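Local coordinates for OxsB protein (Bacillus megaterium, PDB 5UL3) that catalyses the oxidative ring contraction of dAMP to an oxetane aldehyde in oxetanocin A biosynthesis, using cobalamin, a [4Fe-4S] cluster and S-adenosylmethionine, at residues Leu17-Ile20 with Phe21-Ile24; Leu197-Ile200 with Tyr201-Ile204; Ser659-Leu662 with Arg663-Met667. One frame throughout, in Å; residues are numbered along the deposited sequence. Where two conformers were deposited one is given.

In the fold
All three contacts are local, each between neighbouring turns of one continuous stretch, so they follow one another along the chain and none closes a long loop, nests or crosses. Contact 1 comes first, where helix 7-21 gives way to the loop leading to helix 28-39. Contact 2 lies within helix 190-205 of the cobalamin-binding Rossmann fold, between strands 180-184 and 212-216; its centre is about 37 Å from that of contact 1. Contact 3 closes helix 652-664 among the helices near the C terminus, where helices 620-648 and 683-709 flank it. Its centre lies about 65 Å from that of contact 1, across the middle of the chain.

Contact 1 (Leu17-Ile20 with Phe21-Ile24)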
ATOM      1  N   LEU A  17     -14.455  24.002  23.209  1.00 38.55           N
ATOM      2  CA  LEU A  17     -14.635  22.738  22.502  1.00 38.84           C
ATOM      3  C   LEU A  17     -13.893  22.750  21.177  1.00 33.17           C
ATOM      4  O   LEU A  17     -13.302  21.737  20.780  1.00 35.85           O
ATOM      5  CB  LEU A  17     -16.125  22.464  22.282  1.00 31.10           C
ATOM      6  CG  LEU A  17     -16.890  21.953  23.505  1.00 35.25           C
ATOM      7  CD1 LEU A  17     -18.380  21.853  23.212  1.00 40.43           C
ATOM      8  CD2 LEU A  17     -16.347  20.628  23.986  1.00 31.61           C
ATOM      9  N   LYS A  18     -13.919  23.886  20.478  1.00 33.43           N
ATOM     10  CA  LYS A  18     -13.168  24.013  19.232  1.00 35.92           C
ATOM     11  C   LYS A  18     -11.682  23.761  19.460  1.00 38.66           C
ATOM     12  O   LYS A  18     -11.003  23.174  18.605  1.00 37.22           O
ATOM     13  CB  LYS A  18     -13.417  25.397  18.633  1.00 34.08           C
ATOM     14  CG  LYS A  18     -12.880  25.630  17.240  1.00 38.37           C
ATOM     15  CD  LYS A  18     -13.452  26.940  16.715  1.00 52.91           C
ATOM     16  CE  LYS A  18     -13.391  27.036  15.207  1.00 60.14           C
ATOM     17  NZ  LYS A  18     -14.327  26.078  14.544  1.00 51.10           N
ATOM     18  N   GLU A  19     -11.157  24.179  20.616  0.50 34.99           N
ATOM     19  CA  GLU A  19      -9.749  23.942  20.907  0.50 33.55           C
ATOM     20  C   GLU A  19      -9.503  22.489  21.285  0.50 33.91           C
ATOM     21  O   GLU A  19      -8.472  21.912  20.918  0.50 36.78           O
ATOM     22  CB  GLU A  19      -9.269  24.876  22.023  0.50 37.25           C
ATOM     23  CG  GLU A  19      -7.771  24.785  22.311  0.50 41.07           C
ATOM     24  CD  GLU A  19      -6.904  25.321  21.178  0.50 35.04           C
ATOM     25  OE1 GLU A  19      -5.698  25.002  21.151  0.50 49.15           O
ATOM     26  OE2 GLU A  19      -7.419  26.063  20.318  0.50 38.26           O
ATOM     27  N   ILE A  20     -10.435  21.876  22.018  1.00 28.23           N
ATOM     28  CA  ILE A  20     -10.299  20.465  22.354  1.00 25.76           C
ATOM     29  C   ILE A  20     -10.343  19.621  21.088  1.00 28.52           C
ATOM     30  O   ILE A  20      -9.492  18.746  20.865  1.00 29.82           O
ATOM     31  CB  ILE A  20     -11.396  20.027  23.332  1.00 30.63           C
ATOM     32  CG1 ILE A  20     -11.218  20.736  24.685  1.00 40.44           C
ATOM     33  CG2 ILE A  20     -11.325  18.520  23.522  1.00 30.70           C
ATOM     34  CD1 ILE A  20     -12.415  20.588  25.612  1.00 36.98           C
ATOM     35  N   PHE A  21     -11.336  19.887  20.234  1.00 28.21           N
ATOM     36  CA  PHE A  21     -11.543  19.055  19.047  1.00 32.66           C
ATOM     37  C   PHE A  21     -10.442  19.234  18.008  1.00 36.52           C
ATOM     38  O   PHE A  21     -10.289  18.378  17.125  1.00 31.19           O
ATOM     39  CB  PHE A  21     -12.904  19.372  18.417  1.00 30.09           C
ATOM     40  CG  PHE A  21     -14.097  18.961  19.262  1.00 22.78           C
ATOM     41  CD1 PHE A  21     -13.951  18.154  20.383  1.00 29.02           C
ATOM     42  CD2 PHE A  21     -15.381  19.371  18.896  1.00 28.14           C
ATOM     43  CE1 PHE A  21     -15.061  17.768  21.140  1.00 30.08           C
ATOM     44  CE2 PHE A  21     -16.489  18.995  19.645  1.00 27.02           C
ATOM     45  CZ  PHE A  21     -16.327  18.194  20.768  1.00 29.60           C
ATOM     46  N   SER A  22      -9.691  20.334  18.069  1.00 29.68           N
ATOM     47  CA  SER A  22      -8.577  20.528  17.148  1.00 30.57           C
ATOM     48  C   SER A  22      -7.460  19.521  17.375  1.00 33.93           C
ATOM     49  O   SER A  22      -6.599  19.366  16.498  1.00 35.57           O
ATOM     50  CB  SER A  22      -8.017  21.947  17.275  1.00 39.11           C
ATOM     51  OG  SER A  22      -7.195  22.033  18.429  1.00 35.98           O
ATOM     52  N   GLN A  23      -7.461  18.820  18.510  1.00 29.87           N
ATOM     53  CA  GLN A  23      -6.429  17.827  18.796  1.00 29.04           C
ATOM     54  C   GLN A  23      -6.882  16.474  18.243  1.00 30.28           C
ATOM     55  O   GLN A  23      -7.240  15.542  18.965  1.00 29.90           O
ATOM     56  CB  GLN A  23      -6.133  17.783  20.287  1.00 34.12           C
ATOM     57  CG  GLN A  23      -5.679  19.123  20.789  1.00 32.90           C
ATOM     58  CD  GLN A  23      -5.752  19.229  22.293  1.00 45.39           C
ATOM     59  OE1 GLN A  23      -5.204  18.399  23.018  1.00 39.18           O
ATOM     60  NE2 GLN A  23      -6.449  20.249  22.772  1.00 42.45           N
ATOM     61  N   ILE A  24      -6.833  16.382  16.909  1.00 33.78           N
ATOM     62  CA  ILE A  24      -7.455  15.259  16.212  1.00 33.61           C
ATOM     63  C   ILE A  24      -6.704  13.948  16.378  1.00 35.01           C
ATOM     64  O   ILE A  24      -7.210  12.903  15.962  1.00 33.98           O
ATOM     65  CB  ILE A  24      -7.634  15.598  14.718  1.00 28.04           C
ATOM     66  CG1 ILE A  24      -6.282  15.887  14.055  1.00 32.57           C
ATOM     67  CG2 ILE A  24      -8.562  16.773  14.567  1.00 28.58           C
ATOM     68  CD1 ILE A  24      -6.381  16.116  12.529  1.00 28.70           C
TER
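L17 sends its CD2 methyl to the far end of the F21 ring, 4.0 Å from CZ, the two side chains running side by side in the same direction. Its carbonyl does more: L17 O takes the F21 N-H at 2.8 Å in a nearly straight bond (167°) and also lies over one face of the F21 ring, 3.3 Å from CG. The ring is swung back over that carbonyl because its CG stands anti to the carbonyl carbon (chi1 -68°). K18 O receives a weak bond from S22 N, while the amine of K18 is hydrogen-bonded to the side chain of N76 and the carbonyl of P75. At E19 the carbonyl oxygen is gripped twice, from opposite faces of its plane: S22 OG donates at 2.8 Å, and Q23 NE2 at 3.2 Å with the oxygen close to the amide plane. The S22 hydroxyl reaches back because it sits between its own N and carbonyl carbon (chi1 78°). I20 O then accepts Q23 N at 3.1 Å, a bond to the third residue along, and I20 CG2 rests 4.1 Å from F21 CD1. L17 and F21 also pack on L61 and C35. Side-chain donors thus take up a carbonyl of the last turn as helix 7-21 runs out, and Q23 is the centre of an inverse gamma turn at the start of the loop toward helix 28-39.

Contact 2 (Leu197-Ile200 with Tyr201-Ile204); sequences LDLI and YSHI
L199 O is held by three donors, two of them from H203. The imidazole ND1 donates to it at 2.8 Å with an N-H...O angle of 159°, and the oxygen lies at the ring edge, essentially in the ring plane, while the backbone H203 N adds a bond of 3.1 Å. Setting H203 CG beside its own N (chi1 -78°) folds the imidazole back toward the preceding turn; the in-plane ND1 bond should limit rotation of the ring, and the main-chain N ties the same oxygen to the backbone. As donor in this bond, ND1 carries a proton. The third donor, S202 OG, comes from above the carbonyl plane at 3.0 Å. The S202 main-chain N, in contrast, bonds D198 O in the ordinary helical way.

Apolar contacts run along the helix as well. L197 and Y201 lie alongside each other and point the same way, L197 CD2 reaching Y201 CE2 at 4.2 Å, and Y201 CD2 passes 3.2 Å from L197 O. One turn on, I200 CG2 meets I204 CD1 at 4.1 Å, the two side chains angled across each other.

In the Rossmann fold that houses cobalamin, helix 190-205 is the crossover of a beta-alpha-beta unit between strands 180-184 and 212-216. L197, I200, Y201 and I204 all touch I213 of the second strand, L199 and H203 pack on I170 of helix 166-176, and the carboxylate of D198 pairs with R230 and Y231.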
ATOM      1  N   LEU A 197      -9.581 -15.320  16.098  1.00 28.73           N
ATOM      2  CA  LEU A 197     -10.977 -15.739  15.973  1.00 27.49           C
ATOM      3  C   LEU A 197     -11.304 -16.870  16.946  1.00 30.67           C
ATOM      4  O   LEU A 197     -12.372 -16.872  17.568  1.00 28.84           O
ATOM      5  CB  LEU A 197     -11.266 -16.171  14.529  1.00 30.98           C
ATOM      6  CG  LEU A 197     -11.382 -14.979  13.562  1.00 29.23           C
ATOM      7  CD1 LEU A 197     -11.387 -15.429  12.086  1.00 29.15           C
ATOM      8  CD2 LEU A 197     -12.636 -14.160  13.894  1.00 29.00           C
ATOM      9  N   ASP A 198     -10.406 -17.851  17.072  1.00 32.42           N
ATOM     10  CA  ASP A 198     -10.613 -18.929  18.041  1.00 35.78           C
ATOM     11  C   ASP A 198     -10.902 -18.375  19.434  1.00 29.13           C
ATOM     12  O   ASP A 198     -11.875 -18.771  20.083  1.00 34.88           O
ATOM     13  CB  ASP A 198      -9.386 -19.846  18.082  1.00 33.84           C
ATOM     14  CG  ASP A 198      -9.303 -20.794  16.891  1.00 35.30           C
ATOM     15  OD1 ASP A 198     -10.232 -20.861  16.046  1.00 33.88           O
ATOM     16  OD2 ASP A 198      -8.275 -21.487  16.800  1.00 36.00           O
ATOM     17  N   LEU A 199     -10.078 -17.419  19.890  1.00 29.26           N
ATOM     18  CA  LEU A 199     -10.236 -16.837  21.222  1.00 26.34           C
ATOM     19  C   LEU A 199     -11.495 -15.982  21.330  1.00 35.32           C
ATOM     20  O   LEU A 199     -12.146 -15.957  22.381  1.00 30.91           O
ATOM     21  CB  LEU A 199      -9.012 -15.998  21.559  1.00 24.57           C
ATOM     22  CG  LEU A 199      -7.802 -16.819  21.972  1.00 33.58           C
ATOM     23  CD1 LEU A 199      -6.559 -15.987  21.792  1.00 35.83           C
ATOM     24  CD2 LEU A 199      -7.983 -17.224  23.428  1.00 31.74           C
ATOM     25  N   ILE A 200     -11.838 -15.251  20.265  1.00 29.45           N
ATOM     26  CA  ILE A 200     -13.070 -14.466  20.279  1.00 28.84           C
ATOM     27  C   ILE A 200     -14.274 -15.375  20.464  1.00 27.79           C
ATOM     28  O   ILE A 200     -15.151 -15.108  21.293  1.00 30.08           O
ATOM     29  CB  ILE A 200     -13.198 -13.641  18.984  1.00 28.39           C
ATOM     30  CG1 ILE A 200     -12.179 -12.504  18.984  1.00 28.25           C
ATOM     31  CG2 ILE A 200     -14.632 -13.108  18.845  1.00 28.26           C
ATOM     32  CD1 ILE A 200     -12.094 -11.779  17.629  1.00 31.76           C
ATOM     33  N   TYR A 201     -14.353 -16.449  19.667  1.00 29.13           N
ATOM     34  CA  TYR A 201     -15.520 -17.322  19.757  1.00 29.29           C
ATOM     35  C   TYR A 201     -15.528 -18.118  21.060  1.00 32.17           C
ATOM     36  O   TYR A 201     -16.604 -18.373  21.613  1.00 35.78           O
ATOM     37  CB  TYR A 201     -15.588 -18.264  18.559  1.00 32.79           C
ATOM     38  CG  TYR A 201     -16.103 -17.591  17.304  1.00 34.76           C
ATOM     39  CD1 TYR A 201     -17.438 -17.236  17.186  1.00 34.76           C
ATOM     40  CD2 TYR A 201     -15.252 -17.308  16.247  1.00 36.03           C
ATOM     41  CE1 TYR A 201     -17.916 -16.619  16.049  1.00 35.50           C
ATOM     42  CE2 TYR A 201     -15.722 -16.687  15.104  1.00 36.74           C
ATOM     43  CZ  TYR A 201     -17.057 -16.341  15.016  1.00 30.92           C
ATOM     44  OH  TYR A 201     -17.547 -15.719  13.883  1.00 31.98           O
ATOM     45  N   SER A 202     -14.357 -18.509  21.575  1.00 32.95           N
ATOM     46  CA  SER A 202     -14.374 -19.193  22.869  1.00 36.63           C
ATOM     47  C   SER A 202     -14.882 -18.271  23.976  1.00 37.61           C
ATOM     48  O   SER A 202     -15.556 -18.739  24.899  1.00 38.13           O
ATOM     49  CB  SER A 202     -12.991 -19.769  23.212  1.00 35.76           C
ATOM     50  OG  SER A 202     -11.990 -18.776  23.342  1.00 39.54           O
ATOM     51  N   HIS A 203     -14.626 -16.962  23.881  1.00 31.66           N
ATOM     52  CA  HIS A 203     -15.162 -16.045  24.879  1.00 26.64           C
ATOM     53  C   HIS A 203     -16.628 -15.705  24.638  1.00 31.69           C
ATOM     54  O   HIS A 203     -17.361 -15.438  25.597  1.00 30.57           O
ATOM     55  CB  HIS A 203     -14.319 -14.774  24.934  1.00 30.65           C
ATOM     56  CG  HIS A 203     -13.041 -14.949  25.692  1.00 30.06           C
ATOM     57  ND1 HIS A 203     -11.911 -15.510  25.134  1.00 39.79           N
ATOM     58  CD2 HIS A 203     -12.734 -14.686  26.984  1.00 27.98           C
ATOM     59  CE1 HIS A 203     -10.951 -15.557  26.042  1.00 38.40           C
ATOM     60  NE2 HIS A 203     -11.424 -15.058  27.172  1.00 30.05           N
ATOM     61  N   ILE A 204     -17.080 -15.689  23.383  1.00 29.41           N
ATOM     62  CA  ILE A 204     -18.520 -15.586  23.147  1.00 31.48           C
ATOM     63  C   ILE A 204     -19.222 -16.778  23.774  1.00 30.44           C
ATOM     64  O   ILE A 204     -20.239 -16.635  24.466  1.00 33.93           O
ATOM     65  CB  ILE A 204     -18.823 -15.492  21.639  1.00 31.82           C
ATOM     66  CG1 ILE A 204     -18.403 -14.133  21.084  1.00 35.49           C
ATOM     67  CG2 ILE A 204     -20.307 -15.730  21.382  1.00 32.78           C
ATOM     68  CD1 ILE A 204     -18.586 -14.032  19.563  1.00 34.95           C
TER

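Contact 3 (Ser659-Leu662 with Arg663-Met667)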
ATOM      1  N   SER A 659      32.389 -10.164 -21.330  1.00 54.89           N
ATOM      2  CA  SER A 659      33.846 -10.089 -21.262  1.00 52.45           C
ATOM      3  C   SER A 659      34.302  -8.741 -20.712  1.00 44.74           C
ATOM      4  O   SER A 659      35.195  -8.687 -19.859  1.00 49.99           O
ATOM      5  CB  SER A 659      34.447 -10.351 -22.642  1.00 49.23           C
ATOM      6  OG  SER A 659      35.837 -10.571 -22.547  1.00 64.21           O
ATOM      7  N   ASP A 660      33.685  -7.647 -21.169  1.00 50.00           N
ATOM      8  CA  ASP A 660      33.977  -6.330 -20.606  1.00 49.16           C
ATOM      9  C   ASP A 660      33.731  -6.303 -19.102  1.00 56.16           C
ATOM     10  O   ASP A 660      34.546  -5.776 -18.337  1.00 53.83           O
ATOM     11  CB  ASP A 660      33.126  -5.260 -21.291  1.00 49.30           C
ATOM     12  CG  ASP A 660      33.674  -4.854 -22.638  1.00 65.49           C
ATOM     13  OD1 ASP A 660      34.735  -5.386 -23.032  1.00 67.38           O
ATOM     14  OD2 ASP A 660      33.045  -4.000 -23.299  1.00 62.93           O
ATOM     15  N   PHE A 661      32.594  -6.851 -18.665  1.00 50.36           N
ATOM     16  CA  PHE A 661      32.257  -6.837 -17.246  1.00 42.17           C
ATOM     17  C   PHE A 661      33.264  -7.648 -16.437  1.00 43.74           C
ATOM     18  O   PHE A 661      33.772  -7.180 -15.410  1.00 49.97           O
ATOM     19  CB  PHE A 661      30.833  -7.366 -17.050  1.00 46.05           C
ATOM     20  CG  PHE A 661      30.424  -7.510 -15.618  1.00 38.73           C
ATOM     21  CD1 PHE A 661      29.964  -6.420 -14.899  1.00 44.30           C
ATOM     22  CD2 PHE A 661      30.493  -8.743 -14.987  1.00 38.53           C
ATOM     23  CE1 PHE A 661      29.587  -6.556 -13.576  1.00 42.12           C
ATOM     24  CE2 PHE A 661      30.113  -8.888 -13.668  1.00 37.11           C
ATOM     25  CZ  PHE A 661      29.662  -7.792 -12.957  1.00 39.63           C
ATOM     26  N   LEU A 662      33.563  -8.872 -16.888  1.00 49.23           N
ATOM     27  CA  LEU A 662      34.539  -9.704 -16.186  1.00 54.70           C
ATOM     28  C   LEU A 662      35.905  -9.037 -16.145  1.00 58.03           C
ATOM     29  O   LEU A 662      36.614  -9.119 -15.135  1.00 54.70           O
ATOM     30  CB  LEU A 662      34.642 -11.076 -16.852  1.00 53.79           C
ATOM     31  CG  LEU A 662      33.386 -11.937 -16.756  1.00 48.52           C
ATOM     32  CD1 LEU A 662      33.557 -13.305 -17.412  1.00 45.58           C
ATOM     33  CD2 LEU A 662      33.006 -12.075 -15.306  1.00 42.54           C
ATOM     34  N   ARG A 663      36.294  -8.375 -17.236  1.00 59.22           N
ATOM     35  CA  ARG A 663      37.590  -7.707 -17.266  1.00 60.75           C
ATOM     36  C   ARG A 663      37.615  -6.519 -16.313  1.00 60.11           C
ATOM     37  O   ARG A 663      38.623  -6.274 -15.642  1.00 69.08           O
ATOM     38  CB  ARG A 663      37.921  -7.270 -18.691  1.00 60.27           C
ATOM     39  CG  ARG A 663      39.252  -6.559 -18.824  1.00 70.71           C
ATOM     40  CD  ARG A 663      39.578  -6.262 -20.276  1.00 87.89           C
ATOM     41  NE  ARG A 663      38.599  -5.363 -20.882  1.00 91.51           N
ATOM     42  CZ  ARG A 663      38.670  -4.037 -20.828  1.00 98.07           C
ATOM     43  NH1 ARG A 663      39.674  -3.449 -20.189  1.00 98.43           N
ATOM     44  NH2 ARG A 663      37.735  -3.299 -21.411  1.00 93.78           N
ATOM     45  N   MET A 664      36.511  -5.778 -16.229  1.00 55.16           N
ATOM     46  CA  MET A 664      36.422  -4.686 -15.267  1.00 56.05           C
ATOM     47  C   MET A 664      36.572  -5.173 -13.832  1.00 60.09           C
ATOM     48  O   MET A 664      36.995  -4.400 -12.967  1.00 64.12           O
ATOM     49  CB  MET A 664      35.091  -3.955 -15.437  1.00 59.95           C
ATOM     50  CG  MET A 664      34.953  -2.697 -14.600  1.00 70.68           C
ATOM     51  SD  MET A 664      33.252  -2.099 -14.550  1.00 88.64           S
ATOM     52  CE  MET A 664      32.430  -3.480 -13.755  1.00 65.32           C
ATOM     53  N   HIS A 665      36.252  -6.440 -13.563  1.00 60.64           N
ATOM     54  CA  HIS A 665      36.349  -7.006 -12.223  1.00 64.63           C
ATOM     55  C   HIS A 665      37.497  -7.996 -12.074  1.00 61.86           C
ATOM     56  O   HIS A 665      37.618  -8.628 -11.019  1.00 55.83           O
ATOM     57  CB  HIS A 665      35.026  -7.672 -11.837  1.00 56.71           C
ATOM     58  CG  HIS A 665      33.963  -6.698 -11.438  1.00 67.45           C
ATOM     59  ND1 HIS A 665      32.619  -6.987 -11.514  1.00 68.21           N
ATOM     60  CD2 HIS A 665      34.050  -5.431 -10.965  1.00 67.11           C
ATOM     61  CE1 HIS A 665      31.921  -5.941 -11.105  1.00 60.63           C
ATOM     62  NE2 HIS A 665      32.766  -4.985 -10.768  1.00 73.70           N
ATOM     63  N   SER A 666      38.336  -8.150 -13.100  1.00 58.85           N
ATOM     64  CA  SER A 666      39.487  -9.051 -13.051  1.00 56.08           C
ATOM     65  C   SER A 666      39.053 -10.489 -12.778  1.00 59.51           C
ATOM     66  O   SER A 666      39.607 -11.179 -11.921  1.00 60.89           O
ATOM     67  CB  SER A 666      40.505  -8.581 -12.010  1.00 52.45           C
ATOM     68  OG  SER A 666      40.689  -7.182 -12.085  1.00 59.01           O
ATOM     69  N   MET A 667      38.047 -10.945 -13.522  1.00 54.81           N
ATOM     70  CA  MET A 667      37.558 -12.312 -13.392  1.00 56.95           C
ATOM     71  C   MET A 667      37.354 -12.929 -14.772  1.00 63.31           C
ATOM     72  O   MET A 667      36.409 -13.691 -15.001  1.00 59.41           O
ATOM     73  CB  MET A 667      36.269 -12.365 -12.571  1.00 54.11           C
ATOM     74  CG  MET A 667      36.397 -11.821 -11.149  1.00 57.39           C
ATOM     75  SD  MET A 667      37.336 -12.879 -10.014  1.00 57.59           S
ATOM     76  CE  MET A 667      36.411 -14.416 -10.117  1.00 52.74           C
TER
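F661 and H665, one helical turn apart, meet edge to face: the edge of the imidazole points at the flat side of the phenyl ring, offset from its middle, with the planes 77° apart and the centroids separated by 4.7 Å. This happens where helix 652-664 finishes in a Schellman motif, with S666 in the positive-phi C-prime position. ND1 comes closest, 3.4 Å from F661 CZ, and CE1 of the imidazole lies beside it, over the same CE1-CZ part of the phenyl face. F661 presents its ring here because CG is anti to the backbone N (chi1 175°). The CE methyl of M664 touches both rings. The M664 chain bends at chi3, which brings this methyl 4.0 Å from F661 CD1 and over one face of the imidazole, off centre. All three side chains also touch E635 of helix 620-648, and F661 meets the ring of F639.

On the exposed flank, D660 and R663 run alongside each other. Their carboxylate and guanidinium planes stand nearly perpendicular, at 85°, with D660 OD1 at the guanidinium edge; at 4.0 Å from R663 NH2, this is a long salt bridge that probably adds a modest electrostatic pull.

L662 faces inward, toward W693 and I696 of helix 683-709, and M667 packs on L695 and K699 of the same helix. Between these two residues, L662 CD2 approaches M667 CB. The backbone bonds close the helix: H665 N makes weak bonds to both F661 O and L662 O, and S666 N turns back to R663 O. The last turn is sealed by M667 N, which donates to L662 O at 2.8 Å in a nearly straight bond.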